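Long-range contact in GRMZM2G135359 pseudokinase (Zea mays, PDB 6CPY), which is a receptor-like pseudokinase whose kinase domain, the part in this chain, may bind ATP, though its catalytic activity is uncertain: residues 84-96 and 109-122. Sequence-based numbering, arbitrary orientation.
Sequences NESQYRKKITNLS and YCEEEHPFTRVMVF
Y88 reaches from helix 84-96 to V119 and R118 of the hairpin 109-122, its CG anti to the backbone N (chi1 175°), which carries the ring toward the strands. Its hydroxyl donates to V119 O at 2.7 Å, from above the carbonyl plane; C110 N reaches the same oxygen from the opposite face, so the tyrosine joins a bond of the sheet without displacing it. R118 CD lies over one ring face, 4.1 Å from the centroid, in a CH-pi contact, while E111 CG slides past the ring at CE2.

The charges gather where the N-terminal part of helix 84-96 meets the turn end of the hairpin. The R118 guanidinium meets E85 edge-on: NE donates to the syn lone pair of OE1 (2.8 Å, 162°), the two planes nearly perpendicular. E85 OE2 takes R89 NE on its anti lone pair, and E113 OE2 binds R118 NH2 at 2.7 Å. E111 OE1 lies just 2.4 Å from E85 OE2, the carboxylates almost coplanar, so close that one of the two acids is probably protonated; the surrounding arginines probably ease this pairing.

Apolar packing fills the other end. The extended M120 sets its CE against Y88 CD1 (3.5 Å) and I92 CG1, with SD crossed at a slant by K91, nearest at CD. I92 CD1 presses on Y109 CB at 3.5 Å, and L95 CD1 touches the F122 ring edge. K91 NZ itself bonds to the backbone oxygens of D190 and E192.

This is the N-lobe packing of a protein kinase, helix C against the five-stranded antiparallel sheet: strand 117-123 lies between 66-72 and the outermost 106-112, while helix 34-40 packs against C110 and V119.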
ATOM      1  N   ASN A  84       0.739  18.997 -12.633  1.00 39.41           N
ATOM      2  CA  ASN A  84      -0.164  17.874 -12.384  1.00 36.64           C
ATOM      3  C   ASN A  84       0.062  16.797 -13.436  1.00 33.67           C
ATOM      4  O   ASN A  84       0.178  15.620 -13.102  1.00 31.21           O
ATOM      5  CB  ASN A  84      -1.642  18.308 -12.415  1.00 37.99           C
ATOM      6  CG  ASN A  84      -2.098  19.000 -11.143  1.00 39.73           C
ATOM      7  OD1 ASN A  84      -2.870  19.960 -11.200  1.00 40.80           O
ATOM      8  ND2 ASN A  84      -1.647  18.512  -9.993  1.00 41.34           N
ATOM      9  N   GLU A  85       0.118  17.203 -14.707  1.00 33.52           N
ATOM     10  CA  GLU A  85       0.305  16.262 -15.805  1.00 32.94           C
ATOM     11  C   GLU A  85       1.644  15.555 -15.685  1.00 32.42           C
ATOM     12  O   GLU A  85       1.743  14.355 -15.889  1.00 29.82           O
ATOM     13  CB  GLU A  85       0.215  16.972 -17.165  1.00 31.67           C
ATOM     14  CG  GLU A  85       0.250  16.044 -18.370  1.00 31.66           C
ATOM     15  CD  GLU A  85      -0.871  15.007 -18.395  1.00 31.72           C
ATOM     16  OE1 GLU A  85      -1.961  15.252 -17.822  1.00 31.93           O
ATOM     17  OE2 GLU A  85      -0.653  13.941 -19.005  1.00 32.98           O
ATOM     18  N   SER A  86       2.673  16.315 -15.339  1.00 34.73           N
ATOM     19  CA  SER A  86       4.008  15.761 -15.188  1.00 35.71           C
ATOM     20  C   SER A  86       4.063  14.709 -14.068  1.00 33.48           C
ATOM     21  O   SER A  86       4.622  13.634 -14.261  1.00 34.07           O
ATOM     22  CB  SER A  86       5.011  16.886 -14.918  1.00 37.39           C
ATOM     23  OG  SER A  86       6.322  16.364 -14.880  1.00 43.93           O
ATOM     24  N   GLN A  87       3.469  15.019 -12.920  1.00 33.68           N
ATOM     25  CA  GLN A  87       3.438  14.091 -11.788  1.00 33.64           C
ATOM     26  C   GLN A  87       2.577  12.859 -12.065  1.00 31.76           C
ATOM     27  O   GLN A  87       2.852  11.770 -11.570  1.00 29.26           O
ATOM     28  CB  GLN A  87       2.942  14.803 -10.531  1.00 36.38           C
ATOM     29  CG  GLN A  87       3.938  15.817  -9.985  1.00 40.24           C
ATOM     30  CD  GLN A  87       5.213  15.157  -9.465  1.00 42.85           C
ATOM     31  OE1 GLN A  87       6.267  15.240 -10.093  1.00 46.51           O
ATOM     32  NE2 GLN A  87       5.112  14.482  -8.322  1.00 45.83           N
ATOM     33  N   TYR A  88       1.521  13.052 -12.849  1.00 29.70           N
ATOM     34  CA  TYR A  88       0.667  11.954 -13.289  1.00 28.26           C
ATOM     35  C   TYR A  88       1.451  10.950 -14.133  1.00 28.69           C
ATOM     36  O   TYR A  88       1.413   9.747 -13.889  1.00 27.67           O
ATOM     37  CB  TYR A  88      -0.531  12.525 -14.061  1.00 26.99           C
ATOM     38  CG  TYR A  88      -1.459  11.503 -14.685  1.00 26.91           C
ATOM     39  CD1 TYR A  88      -2.508  10.939 -13.945  1.00 26.42           C
ATOM     40  CD2 TYR A  88      -1.319  11.125 -16.007  1.00 26.30           C
ATOM     41  CE1 TYR A  88      -3.370  10.025 -14.511  1.00 26.17           C
ATOM     42  CE2 TYR A  88      -2.175  10.197 -16.581  1.00 26.85           C
ATOM     43  CZ  TYR A  88      -3.194   9.649 -15.832  1.00 26.35           C
ATOM     44  OH  TYR A  88      -4.037   8.735 -16.422  1.00 27.65           O
ATOM     45  N   ARG A  89       2.170  11.437 -15.141  1.00 30.57           N
ATOM     46  CA  ARG A  89       2.943  10.538 -15.998  1.00 30.64           C
ATOM     47  C   ARG A  89       4.090   9.895 -15.228  1.00 29.94           C
ATOM     48  O   ARG A  89       4.389   8.726 -15.430  1.00 30.81           O
ATOM     49  CB  ARG A  89       3.480  11.274 -17.229  1.00 32.89           C
ATOM     50  CG  ARG A  89       2.378  11.771 -18.146  1.00 34.96           C
ATOM     51  CD  ARG A  89       2.923  12.355 -19.438  1.00 38.62           C
ATOM     52  NE  ARG A  89       1.840  12.472 -20.416  1.00 42.16           N
ATOM     53  CZ  ARG A  89       1.945  12.228 -21.722  1.00 46.14           C
ATOM     54  NH1 ARG A  89       3.096  11.840 -22.269  1.00 47.55           N
ATOM     55  NH2 ARG A  89       0.870  12.362 -22.493  1.00 49.18           N
ATOM     56  N   LYS A  90       4.722  10.672 -14.357  1.00 32.19           N
ATOM     57  CA  LYS A  90       5.835  10.197 -13.539  1.00 34.53           C
ATOM     58  C   LYS A  90       5.400   9.042 -12.644  1.00 31.89           C
ATOM     59  O   LYS A  90       6.068   8.022 -12.572  1.00 32.50           O
ATOM     60  CB  LYS A  90       6.359  11.355 -12.686  1.00 38.35           C
ATOM     61  CG  LYS A  90       7.581  11.056 -11.830  1.00 44.00           C
ATOM     62  CD  LYS A  90       8.235  12.363 -11.397  1.00 46.75           C
ATOM     63  CE  LYS A  90       8.961  13.037 -12.557  1.00 49.49           C
ATOM     64  NZ  LYS A  90       8.588  14.471 -12.704  1.00 51.41           N
ATOM     65  N   LYS A  91       4.265   9.199 -11.976  1.00 31.37           N
ATOM     66  CA  LYS A  91       3.736   8.117 -11.144  1.00 30.12           C
ATOM     67  C   LYS A  91       3.497   6.850 -11.962  1.00 29.12           C
ATOM     68  O   LYS A  91       3.867   5.760 -11.544  1.00 27.44           O
ATOM     69  CB  LYS A  91       2.445   8.536 -10.432  1.00 31.06           C
ATOM     70  CG  LYS A  91       1.827   7.380  -9.654  1.00 32.84           C
ATOM     71  CD  LYS A  91       0.636   7.768  -8.813  1.00 34.15           C
ATOM     72  CE  LYS A  91       0.162   6.547  -8.040  1.00 36.17           C
ATOM     73  NZ  LYS A  91      -1.033   6.831  -7.209  1.00 38.06           N
ATOM     74  N   ILE A  92       2.868   6.985 -13.128  1.00 28.25           N
ATOM     75  CA  ILE A  92       2.571   5.823 -13.958  1.00 28.09           C
ATOM     76  C   ILE A  92       3.851   5.111 -14.413  1.00 29.95           C
ATOM     77  O   ILE A  92       3.943   3.887 -14.343  1.00 30.26           O
ATOM     78  CB  ILE A  92       1.703   6.202 -15.172  1.00 28.08           C
ATOM     79  CG1 ILE A  92       0.278   6.522 -14.697  1.00 27.91           C
ATOM     80  CG2 ILE A  92       1.722   5.082 -16.211  1.00 28.23           C
ATOM     81  CD1 ILE A  92      -0.572   7.265 -15.699  1.00 28.62           C
ATOM     82  N   THR A  93       4.833   5.884 -14.867  1.00 31.96           N
ATOM     83  CA  THR A  93       6.104   5.323 -15.308  1.00 33.98           C
ATOM     84  C   THR A  93       6.771   4.540 -14.184  1.00 33.19           C
ATOM     85  O   THR A  93       7.187   3.409 -14.392  1.00 34.43           O
ATOM     86  CB  THR A  93       7.047   6.432 -15.824  1.00 35.59           C
ATOM     87  OG1 THR A  93       6.453   7.034 -16.977  1.00 36.73           O
ATOM     88  CG2 THR A  93       8.420   5.862 -16.188  1.00 36.70           C
ATOM     89  N   ASN A  94       6.823   5.126 -12.995  1.00 35.42           N
ATOM     90  CA  ASN A  94       7.443   4.467 -11.847  1.00 37.34           C
ATOM     91  C   ASN A  94       6.699   3.210 -11.371  1.00 37.12           C
ATOM     92  O   ASN A  94       7.330   2.189 -11.112  1.00 37.10           O
ATOM     93  CB  ASN A  94       7.647   5.468 -10.711  1.00 40.69           C
ATOM     94  CG  ASN A  94       8.772   6.448 -11.006  1.00 45.31           C
ATOM     95  OD1 ASN A  94       8.630   7.656 -10.820  1.00 45.80           O
ATOM     96  ND2 ASN A  94       9.898   5.923 -11.487  1.00 48.35           N
ATOM     97  N   LEU A  95       5.370   3.260 -11.291  1.00 34.63           N
ATOM     98  CA  LEU A  95       4.604   2.053 -10.941  1.00 35.15           C
ATOM     99  C   LEU A  95       4.603   0.990 -12.036  1.00 34.48           C
ATOM    100  O   LEU A  95       4.415  -0.188 -11.746  1.00 37.80           O
ATOM    101  CB  LEU A  95       3.167   2.402 -10.526  1.00 34.04           C
ATOM    102  CG  LEU A  95       3.063   3.298  -9.291  1.00 36.14           C
ATOM    103  CD1 LEU A  95       1.609   3.507  -8.890  1.00 36.22           C
ATOM    104  CD2 LEU A  95       3.865   2.732  -8.125  1.00 39.00           C
ATOM    105  N   SER A  96       4.837   1.375 -13.289  1.00 36.33           N
ATOM    106  CA  SER A  96       4.923   0.383 -14.365  1.00 38.77           C
ATOM    107  C   SER A  96       6.093  -0.598 -14.155  1.00 40.81           C
ATOM    108  O   SER A  96       6.066  -1.699 -14.686  1.00 41.53           O
ATOM    109  CB  SER A  96       5.063   1.059 -15.729  1.00 40.58           C
ATOM    110  OG  SER A  96       6.346   1.640 -15.860  1.00 43.61           O
ATOM    111  N   TYR A 109      -4.046   2.926 -17.489  1.00 23.40           N
ATOM    112  CA  TYR A 109      -4.323   4.316 -17.167  1.00 24.76           C
ATOM    113  C   TYR A 109      -5.252   4.881 -18.234  1.00 25.17           C
ATOM    114  O   TYR A 109      -5.394   4.289 -19.299  1.00 24.68           O
ATOM    115  CB  TYR A 109      -3.034   5.123 -17.070  1.00 26.22           C
ATOM    116  CG  TYR A 109      -2.327   5.299 -18.386  1.00 28.49           C
ATOM    117  CD1 TYR A 109      -1.412   4.361 -18.829  1.00 30.17           C
ATOM    118  CD2 TYR A 109      -2.600   6.393 -19.199  1.00 30.81           C
ATOM    119  CE1 TYR A 109      -0.774   4.505 -20.053  1.00 32.09           C
ATOM    120  CE2 TYR A 109      -1.962   6.545 -20.423  1.00 32.74           C
ATOM    121  CZ  TYR A 109      -1.048   5.597 -20.836  1.00 33.30           C
ATOM    122  OH  TYR A 109      -0.397   5.732 -22.042  1.00 36.82           O
ATOM    123  N   CYS A 110      -5.908   5.988 -17.925  1.00 24.99           N
ATOM    124  CA  CYS A 110      -6.759   6.648 -18.916  1.00 26.20           C
ATOM    125  C   CYS A 110      -6.689   8.150 -18.737  1.00 27.42           C
ATOM    126  O   CYS A 110      -6.977   8.695 -17.653  1.00 26.15           O
ATOM    127  CB  CYS A 110      -8.198   6.148 -18.840  1.00 26.03           C
ATOM    128  SG  CYS A 110      -9.373   7.094 -19.856  1.00 28.11           S
ATOM    129  N   GLU A 111      -6.249   8.801 -19.806  1.00 27.92           N
ATOM    130  CA  GLU A 111      -6.287  10.231 -19.940  1.00 30.38           C
ATOM    131  C   GLU A 111      -7.250  10.504 -21.079  1.00 30.70           C
ATOM    132  O   GLU A 111      -7.099   9.951 -22.178  1.00 31.36           O
ATOM    133  CB  GLU A 111      -4.943  10.794 -20.380  1.00 34.68           C
ATOM    134  CG  GLU A 111      -3.784  10.522 -19.474  1.00 37.38           C
ATOM    135  CD  GLU A 111      -2.659  11.495 -19.759  1.00 38.30           C
ATOM    136  OE1 GLU A 111      -2.576  12.496 -19.038  1.00 36.49           O
ATOM    137  OE2 GLU A 111      -1.911  11.286 -20.735  1.00 40.81           O
ATOM    138  N   GLU A 112      -8.217  11.357 -20.819  1.00 29.53           N
ATOM    139  CA  GLU A 112      -9.188  11.762 -21.832  1.00 29.40           C
ATOM    140  C   GLU A 112      -9.535  13.184 -21.505  1.00 30.21           C
ATOM    141  O   GLU A 112      -9.631  13.540 -20.328  1.00 30.51           O
ATOM    142  CB  GLU A 112     -10.426  10.853 -21.801  1.00 29.87           C
ATOM    143  CG  GLU A 112     -11.613  11.328 -22.632  1.00 29.92           C
ATOM    144  CD  GLU A 112     -11.296  11.475 -24.099  1.00 30.25           C
ATOM    145  OE1 GLU A 112     -10.792  10.495 -24.697  1.00 31.91           O
ATOM    146  OE2 GLU A 112     -11.555  12.571 -24.658  1.00 30.96           O
ATOM    147  N   GLU A 113      -9.696  14.010 -22.538  1.00 30.78           N
ATOM    148  CA  GLU A 113      -9.989  15.434 -22.344  1.00 31.36           C
ATOM    149  C   GLU A 113     -11.475  15.727 -22.310  1.00 31.35           C
ATOM    150  O   GLU A 113     -11.882  16.715 -21.704  1.00 29.43           O
ATOM    151  CB  GLU A 113      -9.328  16.282 -23.437  1.00 35.00           C
ATOM    152  CG  GLU A 113      -7.806  16.268 -23.420  1.00 36.85           C
ATOM    153  CD  GLU A 113      -7.237  16.624 -22.053  1.00 41.31           C
ATOM    154  OE1 GLU A 113      -7.632  17.670 -21.487  1.00 44.08           O
ATOM    155  OE2 GLU A 113      -6.403  15.842 -21.542  1.00 42.77           O
ATOM    156  N   HIS A 114     -12.283  14.884 -22.957  1.00 29.85           N
ATOM    157  CA  HIS A 114     -13.720  15.130 -23.077  1.00 31.56           C
ATOM    158  C   HIS A 114     -14.578  13.927 -22.673  1.00 31.11           C
ATOM    159  O   HIS A 114     -14.708  12.982 -23.461  1.00 32.79           O
ATOM    160  CB  HIS A 114     -14.039  15.525 -24.528  1.00 31.67           C
ATOM    161  CG  HIS A 114     -13.102  16.545 -25.088  1.00 31.68           C
ATOM    162  ND1 HIS A 114     -12.164  16.249 -26.053  1.00 32.14           N
ATOM    163  CD2 HIS A 114     -12.946  17.860 -24.806  1.00 32.73           C
ATOM    164  CE1 HIS A 114     -11.470  17.337 -26.341  1.00 32.45           C
ATOM    165  NE2 HIS A 114     -11.926  18.328 -25.598  1.00 32.57           N
ATOM    166  N   PRO A 115     -15.153  13.926 -21.467  1.00 30.35           N
ATOM    167  CA  PRO A 115     -14.923  14.933 -20.432  1.00 29.36           C
ATOM    168  C   PRO A 115     -13.593  14.703 -19.724  1.00 28.94           C
ATOM    169  O   PRO A 115     -12.941  13.679 -19.947  1.00 26.85           O
ATOM    170  CB  PRO A 115     -16.075  14.699 -19.465  1.00 29.80           C
ATOM    171  CG  PRO A 115     -16.349  13.244 -19.584  1.00 30.88           C
ATOM    172  CD  PRO A 115     -16.096  12.892 -21.011  1.00 30.21           C
ATOM    173  N   PHE A 116     -13.210  15.637 -18.863  1.00 28.84           N
ATOM    174  CA  PHE A 116     -11.865  15.607 -18.297  1.00 28.64           C
ATOM    175  C   PHE A 116     -11.683  14.367 -17.418  1.00 27.62           C
ATOM    176  O   PHE A 116     -12.469  14.130 -16.502  1.00 26.60           O
ATOM    177  CB  PHE A 116     -11.563  16.863 -17.499  1.00 29.32           C
ATOM    178  CG  PHE A 116     -10.154  16.907 -17.006  1.00 29.28           C
ATOM    179  CD1 PHE A 116      -9.132  17.265 -17.863  1.00 31.50           C
ATOM    180  CD2 PHE A 116      -9.848  16.525 -15.715  1.00 30.98           C
ATOM    181  CE1 PHE A 116      -7.816  17.274 -17.432  1.00 31.77           C
ATOM    182  CE2 PHE A 116      -8.531  16.537 -15.270  1.00 30.10           C
ATOM    183  CZ  PHE A 116      -7.526  16.910 -16.132  1.00 30.80           C
ATOM    184  N   THR A 117     -10.653  13.583 -17.731  1.00 26.79           N
ATOM    185  CA  THR A 117     -10.411  12.294 -17.079  1.00 25.96           C
ATOM    186  C   THR A 117      -8.921  12.115 -16.818  1.00 25.60           C
ATOM    187  O   THR A 117      -8.110  12.212 -17.732  1.00 24.53           O
ATOM    188  CB  THR A 117     -10.857  11.136 -17.994  1.00 26.37           C
ATOM    189  OG1 THR A 117     -12.190  11.376 -18.468  1.00 25.82           O
ATOM    190  CG2 THR A 117     -10.794   9.791 -17.269  1.00 26.23           C
ATOM    191  N   ARG A 118      -8.562  11.841 -15.570  1.00 25.53           N
ATOM    192  CA  ARG A 118      -7.204  11.436 -15.257  1.00 24.62           C
ATOM    193  C   ARG A 118      -7.312  10.306 -14.256  1.00 24.23           C
ATOM    194  O   ARG A 118      -7.570  10.545 -13.076  1.00 24.13           O
ATOM    195  CB  ARG A 118      -6.404  12.606 -14.678  1.00 26.13           C
ATOM    196  CG  ARG A 118      -6.054  13.702 -15.675  1.00 26.85           C
ATOM    197  CD  ARG A 118      -5.065  13.210 -16.714  1.00 27.00           C
ATOM    198  NE  ARG A 118      -4.618  14.261 -17.615  1.00 29.15           N
ATOM    199  CZ  ARG A 118      -5.345  14.787 -18.604  1.00 29.85           C
ATOM    200  NH1 ARG A 118      -6.596  14.393 -18.824  1.00 28.48           N
ATOM    201  NH2 ARG A 118      -4.821  15.742 -19.365  1.00 32.58           N
ATOM    202  N   VAL A 119      -7.201   9.075 -14.742  1.00 24.79           N
ATOM    203  CA  VAL A 119      -7.332   7.907 -13.864  1.00 24.16           C
ATOM    204  C   VAL A 119      -6.189   6.921 -14.008  1.00 23.45           C
ATOM    205  O   VAL A 119      -5.477   6.871 -15.028  1.00 21.64           O
ATOM    206  CB  VAL A 119      -8.684   7.139 -14.010  1.00 27.59           C
ATOM    207  CG1 VAL A 119      -9.888   8.070 -14.108  1.00 26.68           C
ATOM    208  CG2 VAL A 119      -8.647   6.128 -15.127  1.00 28.70           C
ATOM    209  N   MET A 120      -6.050   6.104 -12.969  1.00 22.60           N
ATOM    210  CA  MET A 120      -5.113   5.007 -12.923  1.00 22.82           C
ATOM    211  C   MET A 120      -5.905   3.788 -12.508  1.00 22.00           C
ATOM    212  O   MET A 120      -6.768   3.872 -11.629  1.00 23.12           O
ATOM    213  CB  MET A 120      -3.984   5.300 -11.920  1.00 24.87           C
ATOM    214  CG  MET A 120      -3.078   6.419 -12.415  1.00 26.45           C
ATOM    215  SD  MET A 120      -1.707   6.791 -11.313  1.00 28.59           S
ATOM    216  CE  MET A 120      -1.263   8.431 -11.903  1.00 29.47           C
ATOM    217  N   VAL A 121      -5.637   2.677 -13.178  1.00 20.82           N
ATOM    218  CA  VAL A 121      -6.399   1.454 -13.012  1.00 21.68           C
ATOM    219  C   VAL A 121      -5.544   0.441 -12.250  1.00 21.62           C
ATOM    220  O   VAL A 121      -4.467   0.062 -12.704  1.00 21.86           O
ATOM    221  CB  VAL A 121      -6.802   0.865 -14.377  1.00 21.96           C
ATOM    222  CG1 VAL A 121      -7.578  -0.441 -14.210  1.00 22.46           C
ATOM    223  CG2 VAL A 121      -7.581   1.883 -15.185  1.00 23.54           C
ATOM    224  N   PHE A 122      -6.056  -0.023 -11.108  1.00 22.47           N
ATOM    225  CA  PHE A 122      -5.310  -0.924 -10.250  1.00 22.90           C
ATOM    226  C   PHE A 122      -6.022  -2.246 -10.060  1.00 23.39           C
ATOM    227  O   PHE A 122      -7.233  -2.356 -10.287  1.00 23.86           O
ATOM    228  CB  PHE A 122      -5.117  -0.286  -8.882  1.00 22.27           C
ATOM    229  CG  PHE A 122      -4.222   0.908  -8.895  1.00 22.41           C
ATOM    230  CD1 PHE A 122      -2.840   0.754  -8.855  1.00 22.72           C
ATOM    231  CD2 PHE A 122      -4.751   2.184  -8.924  1.00 22.03           C
ATOM    232  CE1 PHE A 122      -2.010   1.856  -8.863  1.00 23.11           C
ATOM    233  CE2 PHE A 122      -3.928   3.283  -8.929  1.00 23.67           C
ATOM    234  CZ  PHE A 122      -2.557   3.123  -8.897  1.00 22.53           C
TER